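Local coordinates for FAD-binding PCMH-type domain-containing protein (Gibberella zeae, PDB 6YJO) that probably works as an oxidoreductase that carries a covalently attached FAD, as a member of the oxygen-dependent FAD-linked oxidoreductase family, at residues T366-W380 against H430-S444. Numbering follows the deposited sequence.
Sequences TLFDNMNDSDARHTW and HANNGFTVLKRFRDS
F441 of helix 431-446 pushes its ring between helix 357-371 and W380, the first residue of strand 380-386. L367 CD1 sits over one face of that ring, 3.6 Å from its centroid, a CH-pi contact. The edge carrying CE2 and CZ points at the indole face in a T-shaped pair, the centroids 5.1 Å apart and the planes at 72°. At the rim, CZ also meets CB and CG of N370, whose amide stands nearly perpendicular to the ring. That amide has polar work as well: N370 OD1 accepts a hydrogen bond from W380 NE1 at 3.0 Å, the donor standing well above the carbonyl plane, and so ties the helix to the indole that F441 abuts.

R377 can be followed outward from CB. CG lies anti to the backbone N (chi1 -157°) and the chain stays extended to NE, which carries it along the start of helix 431-446. CD passes V437 CG1 at 4.1 Å, NE comes to 3.3 Å from G434 CA, and the guanidinium lays one face over the G434 backbone. NH1 ends 3.1 Å from H430 O. Beyond the two segments NE pairs with D423 in a salt bridge and NH2 bonds to N426 O.

At the far end, T366 CG2 rests on R440 CG at 3.5 Å, while its hydroxyl bonds to S362 O. Segments 366-371 and 431-444 run roughly antiparallel on the antiparallel sheet, L367 and F441 both touching I382. One end of the join is thus greasy, built on F441, L367 and W380; at the other, D423 and N426 O probably steady the R377 guanidinium and balance its charge, letting it lie against helix backbone.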
ATOM      1  N   THR A 366      18.400 -16.170  12.238  1.00 72.17           N
ATOM      2  CA  THR A 366      17.054 -16.368  12.758  1.00 71.38           C
ATOM      3  C   THR A 366      16.139 -17.008  11.718  1.00 68.27           C
ATOM      4  O   THR A 366      15.257 -17.795  12.071  1.00 67.33           O
ATOM      5  CB  THR A 366      16.501 -15.018  13.221  1.00 72.24           C
ATOM      6  OG1 THR A 366      17.577 -14.223  13.741  1.00 74.24           O
ATOM      7  CG2 THR A 366      15.453 -15.198  14.306  1.00 73.14           C
ATOM      8  N   LEU A 367      16.352 -16.703  10.436  1.00 66.73           N
ATOM      9  CA  LEU A 367      15.510 -17.241   9.371  1.00 63.87           C
ATOM     10  C   LEU A 367      15.876 -18.685   9.053  1.00 61.39           C
ATOM     11  O   LEU A 367      15.003 -19.557   9.010  1.00 60.60           O
ATOM     12  CB  LEU A 367      15.645 -16.375   8.120  1.00 62.20           C
ATOM     13  CG  LEU A 367      14.575 -16.563   7.047  1.00 60.93           C
ATOM     14  CD1 LEU A 367      13.253 -15.959   7.504  1.00 61.02           C
ATOM     15  CD2 LEU A 367      15.036 -15.956   5.728  1.00 58.47           C
ATOM     16  N   PHE A 368      17.164 -18.956   8.827  1.00 62.02           N
ATOM     17  CA  PHE A 368      17.580 -20.325   8.539  1.00 62.59           C
ATOM     18  C   PHE A 368      17.454 -21.207   9.770  1.00 64.97           C
ATOM     19  O   PHE A 368      17.297 -22.427   9.643  1.00 66.08           O
ATOM     20  CB  PHE A 368      19.008 -20.337   7.990  1.00 63.45           C
ATOM     21  CG  PHE A 368      19.075 -20.088   6.509  1.00 62.09           C
ATOM     22  CD1 PHE A 368      19.046 -21.147   5.617  1.00 60.79           C
ATOM     23  CD2 PHE A 368      19.139 -18.798   6.011  1.00 61.86           C
ATOM     24  CE1 PHE A 368      19.093 -20.925   4.255  1.00 58.30           C
ATOM     25  CE2 PHE A 368      19.186 -18.569   4.649  1.00 59.62           C
ATOM     26  CZ  PHE A 368      19.163 -19.635   3.770  1.00 57.96           C
ATOM     27  N   ASP A 369      17.508 -20.613  10.962  1.00 65.93           N
ATOM     28  CA  ASP A 369      17.105 -21.331  12.166  1.00 67.13           C
ATOM     29  C   ASP A 369      15.696 -21.888  12.004  1.00 63.99           C
ATOM     30  O   ASP A 369      15.442 -23.070  12.262  1.00 62.61           O
ATOM     31  CB  ASP A 369      17.180 -20.396  13.373  1.00 69.73           C
ATOM     32  CG  ASP A 369      17.515 -21.126  14.652  1.00 74.11           C
ATOM     33  OD1 ASP A 369      18.717 -21.360  14.905  1.00 75.94           O
ATOM     34  OD2 ASP A 369      16.577 -21.458  15.410  1.00 76.08           O
ATOM     35  N   ASN A 370      14.771 -21.039  11.558  1.00 62.73           N
ATOM     36  CA  ASN A 370      13.401 -21.472  11.303  1.00 62.88           C
ATOM     37  C   ASN A 370      13.331 -22.415  10.106  1.00 63.83           C
ATOM     38  O   ASN A 370      12.648 -23.445  10.156  1.00 66.43           O
ATOM     39  CB  ASN A 370      12.514 -20.247  11.077  1.00 61.36           C
ATOM     40  CG  ASN A 370      11.058 -20.607  10.878  1.00 61.23           C
ATOM     41  OD1 ASN A 370      10.646 -20.997   9.786  1.00 60.79           O
ATOM     42  ND2 ASN A 370      10.265 -20.468  11.933  1.00 62.14           N
ATOM     43  N   MET A 371      14.030 -22.078   9.018  1.00 63.03           N
ATOM     44  CA  MET A 371      13.926 -22.873   7.794  1.00 63.61           C
ATOM     45  C   MET A 371      14.368 -24.317   8.015  1.00 67.28           C
ATOM     46  O   MET A 371      13.773 -25.247   7.458  1.00 66.82           O
ATOM     47  CB  MET A 371      14.750 -22.233   6.672  1.00 62.24           C
ATOM     48  CG  MET A 371      14.033 -21.135   5.901  1.00 59.98           C
ATOM     49  SD  MET A 371      15.052 -20.442   4.583  1.00 58.87           S
ATOM     50  CE  MET A 371      16.103 -19.346   5.515  1.00 57.12           C
ATOM     51  N   ASN A 372      15.411 -24.528   8.812  1.00 70.05           N
ATOM     52  CA  ASN A 372      15.959 -25.864   9.007  1.00 71.75           C
ATOM     53  C   ASN A 372      15.274 -26.638  10.125  1.00 70.93           C
ATOM     54  O   ASN A 372      15.633 -27.796  10.364  1.00 71.84           O
ATOM     55  CB  ASN A 372      17.462 -25.779   9.283  1.00 73.31           C
ATOM     56  CG  ASN A 372      18.233 -25.204   8.112  1.00 71.78           C
ATOM     57  OD1 ASN A 372      17.885 -25.435   6.953  1.00 70.26           O
ATOM     58  ND2 ASN A 372      19.277 -24.441   8.408  1.00 71.80           N
ATOM     59  N   ASP A 373      14.300 -26.037  10.806  1.00 70.57           N
ATOM     60  CA  ASP A 373      13.576 -26.691  11.891  1.00 72.46           C
ATOM     61  C   ASP A 373      12.314 -27.326  11.319  1.00 74.45           C
ATOM     62  O   ASP A 373      11.398 -26.621  10.885  1.00 71.71           O
ATOM     63  CB  ASP A 373      13.237 -25.691  12.993  1.00 72.29           C
ATOM     64  CG  ASP A 373      12.667 -26.355  14.233  1.00 74.64           C
ATOM     65  OD1 ASP A 373      11.997 -27.400  14.104  1.00 75.37           O
ATOM     66  OD2 ASP A 373      12.895 -25.827  15.343  1.00 75.77           O
ATOM     67  N   SER A 374      12.261 -28.660  11.338  1.00 78.15           N
ATOM     68  CA  SER A 374      11.118 -29.367  10.768  1.00 78.31           C
ATOM     69  C   SER A 374       9.821 -29.039  11.500  1.00 74.40           C
ATOM     70  O   SER A 374       8.736 -29.136  10.913  1.00 70.66           O
ATOM     71  CB  SER A 374      11.374 -30.876  10.793  1.00 83.15           C
ATOM     72  OG  SER A 374      10.472 -31.566   9.946  1.00 84.07           O
ATOM     73  N   ASP A 375       9.906 -28.651  12.774  1.00 75.30           N
ATOM     74  CA  ASP A 375       8.697 -28.403  13.551  1.00 75.76           C
ATOM     75  C   ASP A 375       8.181 -26.980  13.385  1.00 72.67           C
ATOM     76  O   ASP A 375       6.973 -26.749  13.500  1.00 73.39           O
ATOM     77  CB  ASP A 375       8.953 -28.676  15.033  1.00 77.86           C
ATOM     78  CG  ASP A 375       9.744 -29.943  15.264  1.00 81.68           C
ATOM     79  OD1 ASP A 375       9.520 -30.927  14.529  1.00 82.63           O
ATOM     80  OD2 ASP A 375      10.595 -29.950  16.180  1.00 84.25           O
ATOM     81  N   ALA A 376       9.067 -26.026  13.109  1.00 72.31           N
ATOM     82  CA  ALA A 376       8.704 -24.617  13.162  1.00 71.68           C
ATOM     83  C   ALA A 376       7.654 -24.267  12.108  1.00 69.49           C
ATOM     84  O   ALA A 376       7.405 -25.014  11.157  1.00 68.41           O
ATOM     85  CB  ALA A 376       9.945 -23.746  12.967  1.00 71.15           C
ATOM     86  N   ARG A 377       7.041 -23.098  12.295  1.00 67.58           N
ATOM     87  CA  ARG A 377       6.038 -22.591  11.366  1.00 64.00           C
ATOM     88  C   ARG A 377       6.714 -22.195  10.058  1.00 59.05           C
ATOM     89  O   ARG A 377       7.619 -21.351  10.050  1.00 57.61           O
ATOM     90  CB  ARG A 377       5.319 -21.400  11.996  1.00 64.73           C
ATOM     91  CG  ARG A 377       3.929 -21.095  11.445  1.00 64.09           C
ATOM     92  CD  ARG A 377       3.300 -19.954  12.242  1.00 63.26           C
ATOM     93  NE  ARG A 377       2.077 -19.418  11.648  1.00 60.74           N
ATOM     94  CZ  ARG A 377       0.842 -19.796  11.970  1.00 60.72           C
ATOM     95  NH1 ARG A 377       0.635 -20.741  12.875  1.00 61.13           N
ATOM     96  NH2 ARG A 377      -0.196 -19.225  11.373  1.00 59.41           N
ATOM     97  N   HIS A 378       6.283 -22.809   8.955  1.00 57.10           N
ATOM     98  CA  HIS A 378       6.863 -22.574   7.638  1.00 55.19           C
ATOM     99  C   HIS A 378       5.879 -21.933   6.669  1.00 54.93           C
ATOM    100  O   HIS A 378       6.087 -21.992   5.454  1.00 56.77           O
ATOM    101  CB  HIS A 378       7.371 -23.889   7.050  1.00 54.00           C
ATOM    102  CG  HIS A 378       8.539 -24.466   7.782  1.00 55.74           C
ATOM    103  ND1 HIS A 378       8.747 -25.823   7.894  1.00 56.65           N
ATOM    104  CD2 HIS A 378       9.568 -23.871   8.429  1.00 55.51           C
ATOM    105  CE1 HIS A 378       9.853 -26.039   8.584  1.00 58.72           C
ATOM    106  NE2 HIS A 378      10.368 -24.871   8.921  1.00 57.16           N
ATOM    107  N   THR A 379       4.816 -21.325   7.177  1.00 54.31           N
ATOM    108  CA  THR A 379       3.737 -20.803   6.338  1.00 52.62           C
ATOM    109  C   THR A 379       3.894 -19.300   6.135  1.00 50.58           C
ATOM    110  O   THR A 379       2.949 -18.522   6.276  1.00 49.21           O
ATOM    111  CB  THR A 379       2.385 -21.152   6.958  1.00 55.26           C
ATOM    112  OG1 THR A 379       1.332 -20.794   6.051  1.00 57.17           O
ATOM    113  CG2 THR A 379       2.190 -20.441   8.299  1.00 53.96           C
ATOM    114  N   TRP A 380       5.114 -18.888   5.784  1.00 48.98           N
ATOM    115  CA  TRP A 380       5.481 -17.484   5.684  1.00 46.63           C
ATOM    116  C   TRP A 380       6.251 -17.248   4.391  1.00 43.91           C
ATOM    117  O   TRP A 380       6.631 -18.187   3.687  1.00 42.65           O
ATOM    118  CB  TRP A 380       6.330 -17.045   6.886  1.00 47.08           C
ATOM    119  CG  TRP A 380       7.547 -17.906   7.101  1.00 48.13           C
ATOM    120  CD1 TRP A 380       7.659 -18.966   7.952  1.00 50.22           C
ATOM    121  CD2 TRP A 380       8.819 -17.787   6.443  1.00 49.03           C
ATOM    122  NE1 TRP A 380       8.917 -19.513   7.870  1.00 52.13           N
ATOM    123  CE2 TRP A 380       9.648 -18.809   6.950  1.00 50.36           C
ATOM    124  CE3 TRP A 380       9.336 -16.917   5.476  1.00 47.05           C
ATOM    125  CZ2 TRP A 380      10.965 -18.984   6.524  1.00 49.40           C
ATOM    126  CZ3 TRP A 380      10.644 -17.093   5.055  1.00 46.70           C
ATOM    127  CH2 TRP A 380      11.443 -18.118   5.579  1.00 48.16           C
ATOM    128  N   HIS A 430      -3.838 -21.340  16.270  1.00102.47           N
ATOM    129  CA  HIS A 430      -2.431 -20.989  16.449  1.00103.08           C
ATOM    130  C   HIS A 430      -2.141 -19.629  15.834  1.00100.37           C
ATOM    131  O   HIS A 430      -1.207 -19.449  15.051  1.00 98.80           O
ATOM    132  CB  HIS A 430      -1.520 -22.062  15.859  1.00103.65           C
ATOM    133  CG  HIS A 430      -1.671 -23.400  16.511  1.00105.94           C
ATOM    134  ND1 HIS A 430      -2.176 -24.499  15.849  1.00105.73           N
ATOM    135  CD2 HIS A 430      -1.406 -23.811  17.773  1.00107.65           C
ATOM    136  CE1 HIS A 430      -2.206 -25.531  16.673  1.00108.28           C
ATOM    137  NE2 HIS A 430      -1.744 -25.140  17.848  1.00109.40           N
ATOM    138  N   ALA A 431      -2.955 -18.636  16.196  1.00 99.71           N
ATOM    139  CA  ALA A 431      -2.744 -17.289  15.677  1.00 95.78           C
ATOM    140  C   ALA A 431      -1.509 -16.636  16.280  1.00 91.64           C
ATOM    141  O   ALA A 431      -0.806 -15.895  15.587  1.00 91.02           O
ATOM    142  CB  ALA A 431      -3.977 -16.427  15.935  1.00 98.18           C
ATOM    143  N   ASN A 432      -1.222 -16.902  17.556  1.00 88.25           N
ATOM    144  CA  ASN A 432      -0.091 -16.270  18.226  1.00 83.66           C
ATOM    145  C   ASN A 432       1.241 -16.902  17.854  1.00 79.90           C
ATOM    146  O   ASN A 432       2.284 -16.299  18.125  1.00 78.32           O
ATOM    147  CB  ASN A 432      -0.290 -16.306  19.744  1.00 86.10           C
ATOM    148  CG  ASN A 432      -1.602 -15.678  20.163  1.00 87.34           C
ATOM    149  OD1 ASN A 432      -1.713 -14.457  20.277  1.00 87.46           O
ATOM    150  ND2 ASN A 432      -2.613 -16.511  20.380  1.00 88.46           N
ATOM    151  N   ASN A 433       1.239 -18.092  17.245  1.00 78.50           N
ATOM    152  CA  ASN A 433       2.453 -18.567  16.586  1.00 76.15           C
ATOM    153  C   ASN A 433       2.715 -17.771  15.317  1.00 69.38           C
ATOM    154  O   ASN A 433       3.867 -17.455  15.004  1.00 66.56           O
ATOM    155  CB  ASN A 433       2.352 -20.059  16.263  1.00 78.73           C
ATOM    156  CG  ASN A 433       2.024 -20.900  17.479  1.00 83.32           C
ATOM    157  OD1 ASN A 433       2.206 -20.464  18.612  1.00 86.28           O
ATOM    158  ND2 ASN A 433       1.562 -22.125  17.247  1.00 83.97           N
ATOM    159  N   GLY A 434       1.650 -17.432  14.582  1.00 67.71           N
ATOM    160  CA  GLY A 434       1.802 -16.586  13.410  1.00 65.64           C
ATOM    161  C   GLY A 434       2.362 -15.213  13.739  1.00 64.86           C
ATOM    162  O   GLY A 434       3.185 -14.678  12.994  1.00 63.82           O
ATOM    163  N   PHE A 435       1.915 -14.621  14.855  1.00 62.87           N
ATOM    164  CA  PHE A 435       2.412 -13.301  15.240  1.00 58.93           C
ATOM    165  C   PHE A 435       3.850 -13.375  15.742  1.00 57.08           C
ATOM    166  O   PHE A 435       4.655 -12.477  15.469  1.00 56.29           O
ATOM    167  CB  PHE A 435       1.518 -12.681  16.318  1.00 60.16           C
ATOM    168  CG  PHE A 435       0.060 -12.600  15.947  1.00 59.93           C
ATOM    169  CD1 PHE A 435      -0.338 -12.188  14.687  1.00 58.45           C
ATOM    170  CD2 PHE A 435      -0.910 -12.925  16.876  1.00 61.43           C
ATOM    171  CE1 PHE A 435      -1.685 -12.109  14.360  1.00 59.12           C
ATOM    172  CE2 PHE A 435      -2.253 -12.851  16.555  1.00 62.28           C
ATOM    173  CZ  PHE A 435      -2.641 -12.443  15.297  1.00 61.01           C
ATOM    174  N   THR A 436       4.193 -14.434  16.484  1.00 58.80           N
ATOM    175  CA  THR A 436       5.535 -14.543  17.052  1.00 61.30           C
ATOM    176  C   THR A 436       6.598 -14.669  15.968  1.00 60.76           C
ATOM    177  O   THR A 436       7.662 -14.044  16.060  1.00 61.60           O
ATOM    178  CB  THR A 436       5.618 -15.743  17.996  1.00 65.77           C
ATOM    179  OG1 THR A 436       4.630 -15.626  19.027  1.00 68.96           O
ATOM    180  CG2 THR A 436       7.006 -15.820  18.621  1.00 67.60           C
ATOM    181  N   VAL A 437       6.341 -15.480  14.941  1.00 59.39           N
ATOM    182  CA  VAL A 437       7.389 -15.802  13.977  1.00 58.30           C
ATOM    183  C   VAL A 437       7.727 -14.588  13.120  1.00 55.03           C
ATOM    184  O   VAL A 437       8.902 -14.312  12.855  1.00 54.06           O
ATOM    185  CB  VAL A 437       6.966 -17.015  13.127  1.00 58.63           C
ATOM    186  CG1 VAL A 437       5.774 -16.671  12.230  1.00 57.15           C
ATOM    187  CG2 VAL A 437       8.144 -17.533  12.317  1.00 57.36           C
ATOM    188  N   LEU A 438       6.714 -13.837  12.679  1.00 54.04           N
ATOM    189  CA  LEU A 438       6.991 -12.644  11.883  1.00 54.06           C
ATOM    190  C   LEU A 438       7.679 -11.567  12.717  1.00 57.46           C
ATOM    191  O   LEU A 438       8.574 -10.871  12.222  1.00 57.57           O
ATOM    192  CB  LEU A 438       5.702 -12.098  11.262  1.00 51.59           C
ATOM    193  CG  LEU A 438       5.060 -12.887  10.112  1.00 49.28           C
ATOM    194  CD1 LEU A 438       4.108 -11.994   9.327  1.00 46.67           C
ATOM    195  CD2 LEU A 438       6.099 -13.503   9.182  1.00 48.93           C
ATOM    196  N   LYS A 439       7.277 -11.410  13.980  1.00 59.95           N
ATOM    197  CA  LYS A 439       7.938 -10.436  14.843  1.00 62.17           C
ATOM    198  C   LYS A 439       9.376 -10.849  15.134  1.00 63.66           C
ATOM    199  O   LYS A 439      10.276 -10.001  15.169  1.00 63.92           O
ATOM    200  CB  LYS A 439       7.154 -10.269  16.146  1.00 62.80           C
ATOM    201  CG  LYS A 439       7.707  -9.192  17.082  1.00 62.94           C
ATOM    202  CD  LYS A 439       6.753  -8.927  18.245  1.00 64.53           C
ATOM    203  CE  LYS A 439       7.340  -7.960  19.266  1.00 66.22           C
ATOM    204  NZ  LYS A 439       7.822  -8.655  20.495  1.00 69.71           N
ATOM    205  N   ARG A 440       9.611 -12.145  15.351  1.00 64.69           N
ATOM    206  CA  ARG A 440      10.974 -12.625  15.558  1.00 65.96           C
ATOM    207  C   ARG A 440      11.848 -12.330  14.344  1.00 66.43           C
ATOM    208  O   ARG A 440      13.023 -11.976  14.490  1.00 69.34           O
ATOM    209  CB  ARG A 440      10.951 -14.124  15.871  1.00 67.12           C
ATOM    210  CG  ARG A 440      12.304 -14.810  15.788  1.00 70.09           C
ATOM    211  CD  ARG A 440      12.267 -16.204  16.408  1.00 75.24           C
ATOM    212  NE  ARG A 440      11.067 -16.948  16.026  1.00 77.83           N
ATOM    213  CZ  ARG A 440      10.201 -17.500  16.875  1.00 81.31           C
ATOM    214  NH1 ARG A 440      10.383 -17.427  18.188  1.00 84.79           N
ATOM    215  NH2 ARG A 440       9.145 -18.147  16.401  1.00 82.15           N
ATOM    216  N   PHE A 441      11.294 -12.469  13.138  1.00 63.83           N
ATOM    217  CA  PHE A 441      12.041 -12.094  11.941  1.00 62.24           C
ATOM    218  C   PHE A 441      12.296 -10.592  11.909  1.00 61.72           C
ATOM    219  O   PHE A 441      13.434 -10.147  11.711  1.00 62.59           O
ATOM    220  CB  PHE A 441      11.282 -12.523  10.682  1.00 59.77           C
ATOM    221  CG  PHE A 441      11.183 -14.013  10.493  1.00 59.51           C
ATOM    222  CD1 PHE A 441      12.036 -14.883  11.155  1.00 60.55           C
ATOM    223  CD2 PHE A 441      10.233 -14.542   9.634  1.00 58.03           C
ATOM    224  CE1 PHE A 441      11.938 -16.248  10.967  1.00 59.75           C
ATOM    225  CE2 PHE A 441      10.132 -15.903   9.444  1.00 57.92           C
ATOM    226  CZ  PHE A 441      10.985 -16.759  10.113  1.00 58.71           C
ATOM    227  N   ARG A 442      11.242  -9.795  12.096  1.00 59.29           N
ATOM    228  CA  ARG A 442      11.381  -8.344  12.025  1.00 58.21           C
ATOM    229  C   ARG A 442      12.378  -7.828  13.058  1.00 57.91           C
ATOM    230  O   ARG A 442      13.226  -6.983  12.743  1.00 56.59           O
ATOM    231  CB  ARG A 442      10.007  -7.688  12.201  1.00 59.44           C
ATOM    232  CG  ARG A 442      10.034  -6.240  12.669  1.00 60.89           C
ATOM    233  CD  ARG A 442       8.675  -5.563  12.487  1.00 61.01           C
ATOM    234  NE  ARG A 442       8.147  -5.027  13.742  1.00 63.99           N
ATOM    235  CZ  ARG A 442       7.245  -5.635  14.511  1.00 65.34           C
ATOM    236  NH1 ARG A 442       6.742  -6.817  14.171  1.00 66.18           N
ATOM    237  NH2 ARG A 442       6.838  -5.052  15.631  1.00 65.38           N
ATOM    238  N   ASP A 443      12.306  -8.329  14.292  1.00 59.10           N
ATOM    239  CA  ASP A 443      13.209  -7.844  15.332  1.00 62.50           C
ATOM    240  C   ASP A 443      14.657  -8.216  15.036  1.00 64.65           C
ATOM    241  O   ASP A 443      15.570  -7.432  15.315  1.00 67.85           O
ATOM    242  CB  ASP A 443      12.790  -8.397  16.691  1.00 64.94           C
ATOM    243  CG  ASP A 443      11.438  -7.882  17.134  1.00 64.26           C
ATOM    244  OD1 ASP A 443      11.035  -6.796  16.666  1.00 63.09           O
ATOM    245  OD2 ASP A 443      10.778  -8.561  17.946  1.00 64.94           O
ATOM    246  N   SER A 444      14.887  -9.412  14.489  1.00 63.62           N
ATOM    247  CA  SER A 444      16.245  -9.833  14.152  1.00 64.56           C
ATOM    248  C   SER A 444      16.950  -8.810  13.269  1.00 63.79           C
ATOM    249  O   SER A 444      18.182  -8.737  13.266  1.00 63.94           O
ATOM    250  CB  SER A 444      16.210 -11.192  13.450  1.00 64.83           C
ATOM    251  OG  SER A 444      15.732 -11.064  12.122  1.00 63.44           O
TER